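Packaging enzyme P4 (Pseudomonas phage phi6, PDB 4BLO) hydrolyses nucleoside triphosphates and, as a hexameric RecA-like helicase motor of a double-stranded RNA phage, probably drives RNA packaging into the viral capsid. Local coordinates at residues L27-R32 and Y210-D215; K42-A47 and V68-T73; V108-P113 and D224-M229; V121-G126 and A249-A254. One frame throughout, in Å; residues are numbered along the deposited sequence.

Interaction 1 (L27-R32 and Y210-D215); sequences LQVLGR and YSLLTD
L27, at the end of strand 26-27, and V29, in the loop that leads to strand 34-35 of the same small antiparallel hairpin, rest on L212 and D215 of helix 208-222, one of the helices flanking the sheet of the RecA-like P-loop core. L27 carries most of the apolar contact with both of its methyls. Its CG lies anti to the backbone N (chi1 -156°), and the fork beyond it is shared between two helix residues: CD2 meets CD2 of L212 at 3.8 Å, the two side chains crossing at about a right angle, while CD1 comes 3.9 Å from CB of D215. One turn of helix separates L212 from D215, so the fork spans that turn. V29 adds a looser touch from CG2 to CD1 of L212, 4.2 Å away. OD2 of D215 and the carbonyl O of Q28 are joined through R195 of a neighbouring subunit: the carboxylate forms a salt bridge with it, and NH2 of the same arginine donates to the carbonyl O of Q28. The hairpin turn has its own internal brace: NE2 of Q28 donates to the carbonyl O of G31 over 2.8 Å in a fairly straight bond (156° at the hydrogen), with that oxygen lying near the plane of the glutamine amide.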
loop_
_atom_site.group_PDB
_atom_site.type_symbol
_atom_site.label_atom_id
_atom_site.label_comp_id
_atom_site.label_asym_id
_atom_site.label_seq_id
_atom_site.Cartn_x
_atom_site.Cartn_y
_atom_site.Cartn_z
ATOM N N LEU L 27 -1.394 -16.247 20.586
ATOM C CA LEU L 27 -2.291 -15.439 19.773
ATOM C C LEU L 27 -1.507 -14.853 18.627
ATOM O O LEU L 27 -0.297 -14.670 18.734
ATOM C CB LEU L 27 -2.998 -14.351 20.587
ATOM C CG LEU L 27 -4.319 -13.864 19.996
ATOM C CD1 LEU L 27 -5.457 -14.800 20.337
ATOM C CD2 LEU L 27 -4.634 -12.475 20.458
ATOM N N GLN L 28 -2.113 -14.689 17.465
ATOM C CA GLN L 28 -1.491 -14.138 16.279
ATOM C C GLN L 28 -2.493 -13.268 15.538
ATOM O O GLN L 28 -3.689 -13.596 15.499
ATOM C CB GLN L 28 -0.964 -15.251 15.375
ATOM C CG GLN L 28 0.039 -14.771 14.322
ATOM C CD GLN L 28 0.156 -15.706 13.145
ATOM O OE1 GLN L 28 -0.664 -16.598 12.928
ATOM N NE2 GLN L 28 1.180 -15.520 12.355
ATOM N N VAL L 29 -1.996 -12.169 14.980
ATOM C CA VAL L 29 -2.745 -11.342 14.048
ATOM C C VAL L 29 -2.532 -11.019 12.563
ATOM O O VAL L 29 -3.352 -11.388 11.722
ATOM C CB VAL L 29 -2.845 -9.881 14.533
ATOM C CG1 VAL L 29 -3.909 -9.132 13.746
ATOM C CG2 VAL L 29 -3.144 -9.837 16.023
ATOM N N LEU L 30 -1.433 -10.337 12.244
ATOM C CA LEU L 30 -0.714 -10.307 10.973
ATOM C C LEU L 30 0.801 -10.490 11.120
ATOM O O LEU L 30 1.534 -10.437 10.132
ATOM C CB LEU L 30 -1.011 -9.006 10.222
ATOM C CG LEU L 30 -2.404 -8.884 9.604
ATOM C CD1 LEU L 30 -2.482 -7.669 8.690
ATOM C CD2 LEU L 30 -2.770 -10.152 8.847
ATOM N N GLY L 31 1.266 -10.695 12.349
ATOM C CA GLY L 31 2.689 -10.758 12.625
ATOM C C GLY L 31 3.083 -12.172 12.985
ATOM O O GLY L 31 2.709 -13.122 12.284
ATOM N N ARG L 32 4.003 -12.445 14.236
ATOM C CA ARG L 32 4.450 -13.762 14.703
ATOM C C ARG L 32 3.576 -14.240 15.878
ATOM O O ARG L 32 3.159 -13.399 16.701
ATOM C CB ARG L 32 5.941 -13.733 15.101
ATOM C CG ARG L 32 6.856 -13.918 13.876
ATOM C CD ARG L 32 8.270 -14.395 14.171
ATOM N NE ARG L 32 8.967 -13.529 15.128
ATOM C CZ ARG L 32 9.687 -12.460 14.794
ATOM N NH1 ARG L 32 9.813 -12.105 13.522
ATOM N NH2 ARG L 32 10.290 -11.739 15.733
ATOM N N TYR L 210 -12.021 -11.788 11.638
ATOM C CA TYR L 210 -12.846 -12.975 11.848
ATOM C C TYR L 210 -12.054 -14.100 12.494
ATOM O O TYR L 210 -12.590 -14.816 13.344
ATOM C CB TYR L 210 -13.475 -13.441 10.549
ATOM C CG TYR L 210 -14.281 -12.365 9.864
ATOM C CD1 TYR L 210 -15.546 -12.019 10.320
ATOM C CD2 TYR L 210 -13.779 -11.687 8.755
ATOM C CE1 TYR L 210 -16.279 -11.003 9.710
ATOM C CE2 TYR L 210 -14.517 -10.690 8.121
ATOM C CZ TYR L 210 -15.764 -10.354 8.598
ATOM O OH TYR L 210 -16.485 -9.399 7.932
ATOM N N SER L 211 -10.774 -14.227 12.136
ATOM C CA SER L 211 -9.878 -15.215 12.727
ATOM C C SER L 211 -9.627 -14.875 14.192
ATOM O O SER L 211 -9.658 -15.774 15.030
ATOM C CB SER L 211 -8.567 -15.289 11.945
ATOM O OG SER L 211 -8.716 -16.203 10.867
ATOM N N LEU L 212 -9.445 -13.574 14.508
ATOM C CA LEU L 212 -9.232 -13.100 15.874
ATOM C C LEU L 212 -10.439 -13.402 16.775
ATOM O O LEU L 212 -10.234 -13.848 17.900
ATOM C CB LEU L 212 -8.921 -11.596 15.905
ATOM C CG LEU L 212 -7.527 -11.187 16.440
ATOM C CD1 LEU L 212 -7.300 -9.689 16.295
ATOM C CD2 LEU L 212 -7.344 -11.582 17.896
ATOM N N LEU L 213 -11.681 -13.204 16.267
ATOM C CA LEU L 213 -12.913 -13.496 17.014
ATOM C C LEU L 213 -12.989 -14.986 17.384
ATOM O O LEU L 213 -13.350 -15.303 18.520
ATOM C CB LEU L 213 -14.162 -13.094 16.207
ATOM C CG LEU L 213 -14.567 -11.622 16.182
ATOM C CD1 LEU L 213 -15.671 -11.396 15.172
ATOM C CD2 LEU L 213 -15.064 -11.160 17.536
ATOM N N THR L 214 -12.624 -15.885 16.428
ATOM C CA THR L 214 -12.600 -17.345 16.614
ATOM C C THR L 214 -11.531 -17.741 17.657
ATOM O O THR L 214 -11.813 -18.562 18.540
ATOM C CB THR L 214 -12.377 -18.067 15.285
ATOM O OG1 THR L 214 -13.406 -17.693 14.371
ATOM C CG2 THR L 214 -12.388 -19.563 15.438
ATOM N N ASP L 215 -10.318 -17.151 17.543
ATOM C CA ASP L 215 -9.201 -17.373 18.460
ATOM C C ASP L 215 -9.569 -16.888 19.873
ATOM O O ASP L 215 -9.254 -17.567 20.852
ATOM C CB ASP L 215 -7.930 -16.667 17.953
ATOM C CG ASP L 215 -7.217 -17.349 16.805
ATOM O OD1 ASP L 215 -7.665 -18.449 16.393
ATOM O OD2 ASP L 215 -6.184 -16.810 16.344
#

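Interaction 2 (K42-A47 and V68-T73); sequences KTYIAA and VLLKDT
L70 pushes its forked end into the groove between T43 and Y44, on the side of helix 38-54 that faces the end of helix 66-69. Its CG sits anti to the carbonyl carbon (chi1 -50°), and the two methyls beyond it divide the hollow. CD2 settles close to the helix backbone, 3.8 Å from CG2 of T43 and 3.7 Å from the backbone N of Y44, so it packs on the helix backbone as well as on a side chain. CD1 turns to the tyrosine, lying 4.0 Å from its CD1, and the two side chains cross at about a right angle. L69 supplies the second bump. Its CD1 lies 3.8 Å from CE1 of the tyrosine, on the opposite side of the ring plane from the L70 methyl, and so the two leucines straddle the CD1-CE1 bond of Y44, both approaching obliquely. Beside L69 the helix offers only a small residue: A47 CB lies 4.1 Å from L69 CB, and with so short a side chain there the two backbones come to 6.3 Å between CA atoms. The side-chain contacts are apolar. The hydroxyl of Y44 is bonded to the carbonyl of I64, just before the short helix. T43 lies at the exposed margin, its hydroxyl turned back to the carbonyl of V39. The arrangement is the side of a long helix packed by the C-terminal end of a short one, L70 being the first residue to leave helical angles; Y44 alone carries the packing on to I172, V173 and L177 of helix 167-179.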
loop_
_atom_site.group_PDB
_atom_site.type_symbol
_atom_site.label_atom_id
_atom_site.label_comp_id
_atom_site.label_asym_id
_atom_site.label_seq_id
_atom_site.Cartn_x
_atom_site.Cartn_y
_atom_site.Cartn_z
ATOM N N LYS L 42 -3.349 -15.980 36.746
ATOM C CA LYS L 42 -3.410 -16.655 38.052
ATOM C C LYS L 42 -3.169 -15.650 39.190
ATOM O O LYS L 42 -3.926 -15.626 40.161
ATOM C CB LYS L 42 -2.389 -17.804 38.141
ATOM C CG LYS L 42 -2.664 -18.996 37.227
ATOM C CD LYS L 42 -1.880 -20.253 37.636
ATOM C CE LYS L 42 -0.393 -20.170 37.360
ATOM N NZ LYS L 42 0.307 -21.412 37.771
ATOM N N THR L 43 -2.136 -14.796 39.028
ATOM C CA THR L 43 -1.741 -13.752 39.975
ATOM C C THR L 43 -2.895 -12.764 40.174
ATOM O O THR L 43 -3.159 -12.355 41.308
ATOM C CB THR L 43 -0.454 -13.054 39.493
ATOM O OG1 THR L 43 0.511 -14.045 39.117
ATOM C CG2 THR L 43 0.145 -12.142 40.556
ATOM N N TYR L 44 -3.598 -12.412 39.073
ATOM C CA TYR L 44 -4.755 -11.515 39.095
ATOM C C TYR L 44 -5.888 -12.142 39.912
ATOM O O TYR L 44 -6.427 -11.462 40.779
ATOM C CB TYR L 44 -5.225 -11.183 37.669
ATOM C CG TYR L 44 -6.456 -10.302 37.612
ATOM C CD1 TYR L 44 -6.370 -8.933 37.854
ATOM C CD2 TYR L 44 -7.697 -10.826 37.258
ATOM C CE1 TYR L 44 -7.501 -8.116 37.804
ATOM C CE2 TYR L 44 -8.835 -10.017 37.194
ATOM C CZ TYR L 44 -8.733 -8.662 37.471
ATOM O OH TYR L 44 -9.848 -7.855 37.403
ATOM N N ILE L 45 -6.217 -13.437 39.662
ATOM C CA ILE L 45 -7.275 -14.175 40.374
ATOM C C ILE L 45 -6.996 -14.136 41.892
ATOM O O ILE L 45 -7.886 -13.750 42.656
ATOM C CB ILE L 45 -7.442 -15.630 39.835
ATOM C CG1 ILE L 45 -7.994 -15.624 38.391
ATOM C CG2 ILE L 45 -8.345 -16.475 40.761
ATOM C CD1 ILE L 45 -7.723 -16.888 37.581
ATOM N N ALA L 46 -5.748 -14.466 42.305
ATOM C CA ALA L 46 -5.291 -14.452 43.701
ATOM C C ALA L 46 -5.470 -13.066 44.358
ATOM O O ALA L 46 -5.928 -12.984 45.497
ATOM C CB ALA L 46 -3.836 -14.878 43.770
ATOM N N ALA L 47 -5.147 -11.988 43.621
ATOM C CA ALA L 47 -5.270 -10.606 44.079
ATOM C C ALA L 47 -6.741 -10.205 44.278
ATOM O O ALA L 47 -7.050 -9.517 45.261
ATOM C CB ALA L 47 -4.598 -9.664 43.090
ATOM N N VAL L 68 -4.027 -1.547 39.035
ATOM C CA VAL L 68 -4.042 -1.295 40.470
ATOM C C VAL L 68 -3.574 -2.551 41.241
ATOM O O VAL L 68 -2.793 -2.420 42.196
ATOM C CB VAL L 68 -5.466 -0.812 40.887
ATOM C CG1 VAL L 68 -5.836 -1.210 42.312
ATOM C CG2 VAL L 68 -5.610 0.693 40.688
ATOM N N LEU L 69 -4.038 -3.755 40.817
ATOM C CA LEU L 69 -3.745 -5.025 41.498
ATOM C C LEU L 69 -2.389 -5.644 41.127
ATOM O O LEU L 69 -1.779 -6.279 41.990
ATOM C CB LEU L 69 -4.851 -6.063 41.248
ATOM C CG LEU L 69 -6.269 -5.715 41.726
ATOM C CD1 LEU L 69 -7.235 -6.765 41.306
ATOM C CD2 LEU L 69 -6.349 -5.562 43.240
ATOM N N LEU L 70 -1.924 -5.487 39.869
ATOM C CA LEU L 70 -0.658 -6.089 39.407
ATOM C C LEU L 70 0.424 -5.041 39.145
ATOM O O LEU L 70 0.101 -3.955 38.657
ATOM C CB LEU L 70 -0.890 -6.916 38.128
ATOM C CG LEU L 70 -2.041 -7.927 38.144
ATOM C CD1 LEU L 70 -2.578 -8.151 36.748
ATOM C CD2 LEU L 70 -1.630 -9.240 38.797
ATOM N N LYS L 71 1.707 -5.371 39.445
ATOM C CA LYS L 71 2.839 -4.455 39.208
ATOM C C LYS L 71 3.083 -4.278 37.699
ATOM O O LYS L 71 3.389 -3.167 37.249
ATOM C CB LYS L 71 4.114 -4.920 39.925
ATOM C CG LYS L 71 4.245 -4.335 41.334
ATOM C CD LYS L 71 5.704 -4.082 41.713
ATOM C CE LYS L 71 5.851 -3.444 43.075
ATOM N NZ LYS L 71 7.276 -3.201 43.432
ATOM N N ASP L 72 2.897 -5.366 36.929
ATOM C CA ASP L 72 2.972 -5.375 35.471
ATOM C C ASP L 72 1.746 -6.100 34.894
ATOM O O ASP L 72 1.398 -7.201 35.330
ATOM C CB ASP L 72 4.291 -5.980 34.962
ATOM C CG ASP L 72 4.475 -5.905 33.448
ATOM O OD1 ASP L 72 4.213 -4.832 32.874
ATOM O OD2 ASP L 72 4.919 -6.918 32.847
ATOM N N THR L 73 1.094 -5.446 33.925
ATOM C CA THR L 73 -0.134 -5.863 33.248
ATOM C C THR L 73 0.115 -6.641 31.917
ATOM O O THR L 73 -0.844 -6.986 31.237
ATOM C CB THR L 73 -0.998 -4.607 32.972
ATOM O OG1 THR L 73 -0.200 -3.637 32.289
ATOM C CG2 THR L 73 -1.574 -3.976 34.243
#

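Interaction 3 (V108-P113 and D224-M229); sequences VTHRWP and DCSVVM
The imidazole of H110 is covered on one face by CB of S226, which sits over the ring centre at 3.5 Å, 12° off the normal, as a CH-pi contact. At the rim of the ring, in its plane, lies the carbonyl O of D224, 3.1 Å from NE2; that nitrogen is hydrogen-bonded to the hydroxyl of S119. The indole of W112 is met differently. S226 O lies at its edge, in plane, 3.3 Å from CZ3, while CG2 of V228 approaches CH2 obliquely at 3.5 Å; the far side of the indole is tied by NE1 to the carbonyl of L140. The same serine serves both rings. With OG anti to the backbone N (chi1 -172°), its hydroxyl donates to the carbonyl O of W112 at 2.6 Å, just ahead of the cis peptide leading to P113, whose CB packs on CG2 of V228. Upstream, V108 lies against the side of the D224 carboxylate, with CG2 3.6 Å from OD1, an apolar cover for a group whose oxygens are paired with R105 and R12. The segment 108-113 thus runs roughly alongside the start of core strand 226-231, fastened by one side-chain bond amid ring contacts. The chemistry implies a mixed interface: the buried hydroxyl of S226 is given to the carbonyl of W112 beside the cis-proline, while two arginines probably stabilise the carboxylate of D224 as an anion.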
loop_
_atom_site.group_PDB
_atom_site.type_symbol
_atom_site.label_atom_id
_atom_site.label_comp_id
_atom_site.label_asym_id
_atom_site.label_seq_id
_atom_site.Cartn_x
_atom_site.Cartn_y
_atom_site.Cartn_z
ATOM N N VAL L 108 -18.121 -26.312 28.908
ATOM C CA VAL L 108 -18.939 -25.954 30.080
ATOM C C VAL L 108 -20.063 -25.002 29.632
ATOM O O VAL L 108 -19.799 -23.975 28.997
ATOM C CB VAL L 108 -18.078 -25.354 31.237
ATOM C CG1 VAL L 108 -18.869 -24.376 32.100
ATOM C CG2 VAL L 108 -17.469 -26.452 32.101
ATOM N N THR L 109 -21.305 -25.373 29.923
ATOM C CA THR L 109 -22.464 -24.582 29.532
ATOM C C THR L 109 -22.698 -23.440 30.551
ATOM O O THR L 109 -22.147 -23.493 31.653
ATOM C CB THR L 109 -23.702 -25.477 29.313
ATOM O OG1 THR L 109 -23.840 -26.431 30.374
ATOM C CG2 THR L 109 -23.667 -26.187 27.978
ATOM N N HIS L 110 -23.455 -22.383 30.143
ATOM C CA HIS L 110 -23.782 -21.186 30.933
ATOM C C HIS L 110 -25.264 -20.792 30.740
ATOM O O HIS L 110 -25.915 -21.243 29.791
ATOM C CB HIS L 110 -22.865 -20.008 30.519
ATOM C CG HIS L 110 -21.406 -20.226 30.776
ATOM N ND1 HIS L 110 -20.776 -19.671 31.872
ATOM C CD2 HIS L 110 -20.490 -20.911 30.051
ATOM C CE1 HIS L 110 -19.510 -20.045 31.792
ATOM N NE2 HIS L 110 -19.289 -20.798 30.718
ATOM N N ARG L 111 -25.796 -19.953 31.638
ATOM C CA ARG L 111 -27.171 -19.459 31.532
ATOM C C ARG L 111 -27.201 -18.060 30.862
ATOM O O ARG L 111 -28.274 -17.594 30.458
ATOM C CB ARG L 111 -27.831 -19.399 32.912
ATOM C CG ARG L 111 -28.394 -20.729 33.378
ATOM C CD ARG L 111 -29.015 -20.629 34.761
ATOM N NE ARG L 111 -28.026 -20.845 35.820
ATOM C CZ ARG L 111 -28.313 -20.988 37.111
ATOM N NH1 ARG L 111 -29.574 -20.931 37.530
ATOM N NH2 ARG L 111 -27.345 -21.189 37.994
ATOM N N TRP L 112 -26.019 -17.417 30.743
ATOM C CA TRP L 112 -25.818 -16.084 30.192
ATOM C C TRP L 112 -24.763 -16.120 29.083
ATOM O O TRP L 112 -23.765 -16.817 29.258
ATOM C CB TRP L 112 -25.373 -15.143 31.326
ATOM C CG TRP L 112 -25.231 -13.691 30.964
ATOM C CD1 TRP L 112 -26.181 -12.723 31.097
ATOM C CD2 TRP L 112 -24.042 -13.027 30.489
ATOM N NE1 TRP L 112 -25.667 -11.499 30.729
ATOM C CE2 TRP L 112 -24.358 -11.658 30.340
ATOM C CE3 TRP L 112 -22.745 -13.457 30.177
ATOM C CZ2 TRP L 112 -23.420 -10.715 29.904
ATOM C CZ3 TRP L 112 -21.814 -12.522 29.757
ATOM C CH2 TRP L 112 -22.152 -11.170 29.627
ATOM N N PRO L 113 -24.911 -15.376 27.954
ATOM C CA PRO L 113 -26.011 -14.453 27.580
ATOM C C PRO L 113 -27.301 -15.158 27.143
ATOM O O PRO L 113 -28.338 -14.501 27.017
ATOM C CB PRO L 113 -25.411 -13.651 26.425
ATOM C CG PRO L 113 -24.419 -14.598 25.787
ATOM C CD PRO L 113 -23.861 -15.425 26.919
ATOM N N ASP L 224 -13.483 -21.983 30.154
ATOM C CA ASP L 224 -14.886 -22.030 30.591
ATOM C C ASP L 224 -15.502 -20.642 30.852
ATOM O O ASP L 224 -16.333 -20.495 31.760
ATOM C CB ASP L 224 -15.047 -22.918 31.840
ATOM C CG ASP L 224 -14.502 -24.329 31.739
ATOM O OD1 ASP L 224 -14.518 -24.901 30.616
ATOM O OD2 ASP L 224 -14.125 -24.890 32.793
ATOM N N CYS L 225 -15.108 -19.639 30.036
ATOM C CA CYS L 225 -15.591 -18.253 30.127
ATOM C C CYS L 225 -16.788 -18.036 29.208
ATOM O O CYS L 225 -16.840 -18.590 28.103
ATOM C CB CYS L 225 -14.485 -17.258 29.784
ATOM S SG CYS L 225 -12.976 -17.420 30.768
ATOM N N SER L 226 -17.702 -17.168 29.639
ATOM C CA SER L 226 -18.842 -16.693 28.865
ATOM C C SER L 226 -18.731 -15.159 28.814
ATOM O O SER L 226 -19.093 -14.470 29.774
ATOM C CB SER L 226 -20.158 -17.164 29.467
ATOM O OG SER L 226 -21.227 -16.844 28.591
ATOM N N VAL L 227 -18.151 -14.644 27.719
ATOM C CA VAL L 227 -17.904 -13.223 27.512
ATOM C C VAL L 227 -18.759 -12.677 26.351
ATOM O O VAL L 227 -18.941 -13.342 25.339
ATOM C CB VAL L 227 -16.378 -12.972 27.282
ATOM C CG1 VAL L 227 -16.060 -11.489 27.029
ATOM C CG2 VAL L 227 -15.535 -13.516 28.440
ATOM N N VAL L 228 -19.275 -11.452 26.523
ATOM C CA VAL L 228 -20.008 -10.678 25.520
ATOM C C VAL L 228 -19.137 -9.469 25.151
ATOM O O VAL L 228 -18.867 -8.633 26.005
ATOM C CB VAL L 228 -21.431 -10.244 25.997
ATOM C CG1 VAL L 228 -22.042 -9.168 25.075
ATOM C CG2 VAL L 228 -22.357 -11.451 26.121
ATOM N N MET L 229 -18.704 -9.381 23.902
ATOM C CA MET L 229 -17.898 -8.248 23.418
ATOM C C MET L 229 -18.707 -7.416 22.448
ATOM O O MET L 229 -19.272 -7.982 21.508
ATOM C CB MET L 229 -16.596 -8.719 22.736
ATOM C CG MET L 229 -15.667 -9.463 23.656
ATOM S SD MET L 229 -13.971 -9.505 23.041
ATOM C CE MET L 229 -14.189 -10.367 21.521
#

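Interaction 4 (V121-G126 and A249-A254); sequences VTALMG and ASTVGA
T122 and G253 lie side by side in neighbouring parallel strands of the RecA-like P-loop core, 120-126 and 253-258, the first of which leads into the Walker A loop. Here the contact is tightest, because two backbone bonds bracket the pair: G253 N to V121 O, and A123 N to G253 O at 2.8 Å. The CA atoms of T122 and G253 are 3.9 Å apart, and OG1 of T122 lies 3.6 Å from CA of G253, which has no side chain. V252 N also leans on V121 O, but its bond is weak. On the sheet face that A123 and A254 share, contact is looser: the methyl of T251 comes 3.8 Å from CG1 of V121 and 4.1 Å from CB of A123, with L213 of helix 208-222 and V247 of helix 240-248 filling in around them. The chain before T251 is still outside the sheet. S250 and the partly exposed A249 turn to a neighbouring subunit, where the hydroxyl of S250 binds R190 and A249 packs on T128, within the phosphate-binding loop of that subunit. T251 marks the border between the two regimes. Its OG1 stands between the backbone N and the carbonyl carbon (chi1 68°) and donates to G253 O at 2.6 Å, so that oxygen is gripped from opposite faces of its carbonyl plane, by T251 OG1 and by A123 N.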
loop_
_atom_site.group_PDB
_atom_site.type_symbol
_atom_site.label_atom_id
_atom_site.label_comp_id
_atom_site.label_asym_id
_atom_site.label_seq_id
_atom_site.Cartn_x
_atom_site.Cartn_y
_atom_site.Cartn_z
ATOM N N VAL L 121 -17.104 -16.752 23.104
ATOM C CA VAL L 121 -17.393 -15.328 23.004
ATOM C C VAL L 121 -18.696 -15.097 22.219
ATOM O O VAL L 121 -19.065 -15.874 21.334
ATOM C CB VAL L 121 -16.197 -14.483 22.476
ATOM C CG1 VAL L 121 -16.147 -14.410 20.952
ATOM C CG2 VAL L 121 -16.219 -13.089 23.082
ATOM N N THR L 122 -19.417 -14.066 22.645
ATOM C CA THR L 122 -20.654 -13.585 22.053
ATOM C C THR L 122 -20.323 -12.192 21.525
ATOM O O THR L 122 -19.599 -11.456 22.200
ATOM C CB THR L 122 -21.791 -13.660 23.064
ATOM O OG1 THR L 122 -21.936 -15.022 23.487
ATOM C CG2 THR L 122 -23.111 -13.126 22.509
ATOM N N ALA L 123 -20.760 -11.867 20.287
ATOM C CA ALA L 123 -20.433 -10.579 19.678
ATOM C C ALA L 123 -21.670 -9.740 19.484
ATOM O O ALA L 123 -22.564 -10.093 18.720
ATOM C CB ALA L 123 -19.696 -10.770 18.350
ATOM N N LEU L 124 -21.714 -8.622 20.192
ATOM C CA LEU L 124 -22.832 -7.697 20.141
ATOM C C LEU L 124 -22.528 -6.636 19.092
ATOM O O LEU L 124 -21.781 -5.697 19.346
ATOM C CB LEU L 124 -23.104 -7.115 21.547
ATOM C CG LEU L 124 -24.179 -6.065 21.777
ATOM C CD1 LEU L 124 -25.551 -6.621 21.552
ATOM C CD2 LEU L 124 -24.051 -5.524 23.167
ATOM N N MET L 125 -23.109 -6.845 17.884
ATOM C CA MET L 125 -22.989 -6.039 16.666
ATOM C C MET L 125 -24.055 -4.946 16.559
ATOM O O MET L 125 -25.096 -5.014 17.208
ATOM C CB MET L 125 -23.109 -6.960 15.438
ATOM C CG MET L 125 -21.826 -7.672 15.079
ATOM S SD MET L 125 -21.432 -7.329 13.360
ATOM C CE MET L 125 -19.682 -7.246 13.447
ATOM N N GLY L 126 -23.794 -3.999 15.669
ATOM C CA GLY L 126 -24.698 -2.902 15.355
ATOM C C GLY L 126 -24.004 -1.658 14.867
ATOM O O GLY L 126 -22.871 -1.375 15.268
ATOM N N ALA L 249 -20.412 -17.158 12.063
ATOM C CA ALA L 249 -19.578 -18.323 11.733
ATOM C C ALA L 249 -18.225 -18.313 12.490
ATOM O O ALA L 249 -17.464 -19.282 12.398
ATOM C CB ALA L 249 -19.330 -18.357 10.231
ATOM N N SER L 250 -17.947 -17.226 13.248
ATOM C CA SER L 250 -16.704 -17.029 13.987
ATOM C C SER L 250 -16.891 -16.928 15.516
ATOM O O SER L 250 -15.888 -16.841 16.229
ATOM C CB SER L 250 -16.012 -15.766 13.478
ATOM O OG SER L 250 -15.765 -15.851 12.085
ATOM N N THR L 251 -18.142 -16.931 16.031
ATOM C CA THR L 251 -18.373 -16.836 17.478
ATOM C C THR L 251 -19.415 -17.872 17.965
ATOM O O THR L 251 -20.211 -18.369 17.161
ATOM C CB THR L 251 -18.826 -15.408 17.876
ATOM O OG1 THR L 251 -20.130 -15.147 17.342
ATOM C CG2 THR L 251 -17.809 -14.309 17.505
ATOM N N VAL L 252 -19.410 -18.167 19.293
ATOM C CA VAL L 252 -20.318 -19.072 20.012
ATOM C C VAL L 252 -21.717 -18.384 20.159
ATOM O O VAL L 252 -22.757 -19.059 20.296
ATOM C CB VAL L 252 -19.666 -19.447 21.388
ATOM C CG1 VAL L 252 -20.672 -20.003 22.392
ATOM C CG2 VAL L 252 -18.508 -20.428 21.195
ATOM N N GLY L 253 -21.693 -17.048 20.129
ATOM C CA GLY L 253 -22.856 -16.180 20.245
ATOM C C GLY L 253 -22.723 -14.907 19.428
ATOM O O GLY L 253 -21.635 -14.328 19.297
ATOM N N ALA L 254 -23.835 -14.472 18.845
ATOM C CA ALA L 254 -23.862 -13.245 18.064
ATOM C C ALA L 254 -25.231 -12.611 18.179
ATOM O O ALA L 254 -26.248 -13.303 18.107
ATOM C CB ALA L 254 -23.505 -13.524 16.606
#

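In the fold
Interactions 3 and 4 belong to the central sheet: strands 226-231 and 120-126 are neighbours, joined by backbone bonds of T122 to V227 and M229. Helix 208-222, which carries half of interaction 1, lies beside both, with L213 packing on V121 and T251, and T214 probably bonded to S250. Interaction 2 stands apart, its centre about 25 Å from that of interaction 1, and is the most exposed of the four. The chemistry follows position: backbone bonds in the sheet of interaction 4, rings and one hydroxyl bond at the strand start of interaction 3, and apolar packing, aliphatic in interaction 1, round a tyrosine in interaction 2. Interactions 1 and 4 both reach a neighbouring subunit; interactions 2 and 3 do not.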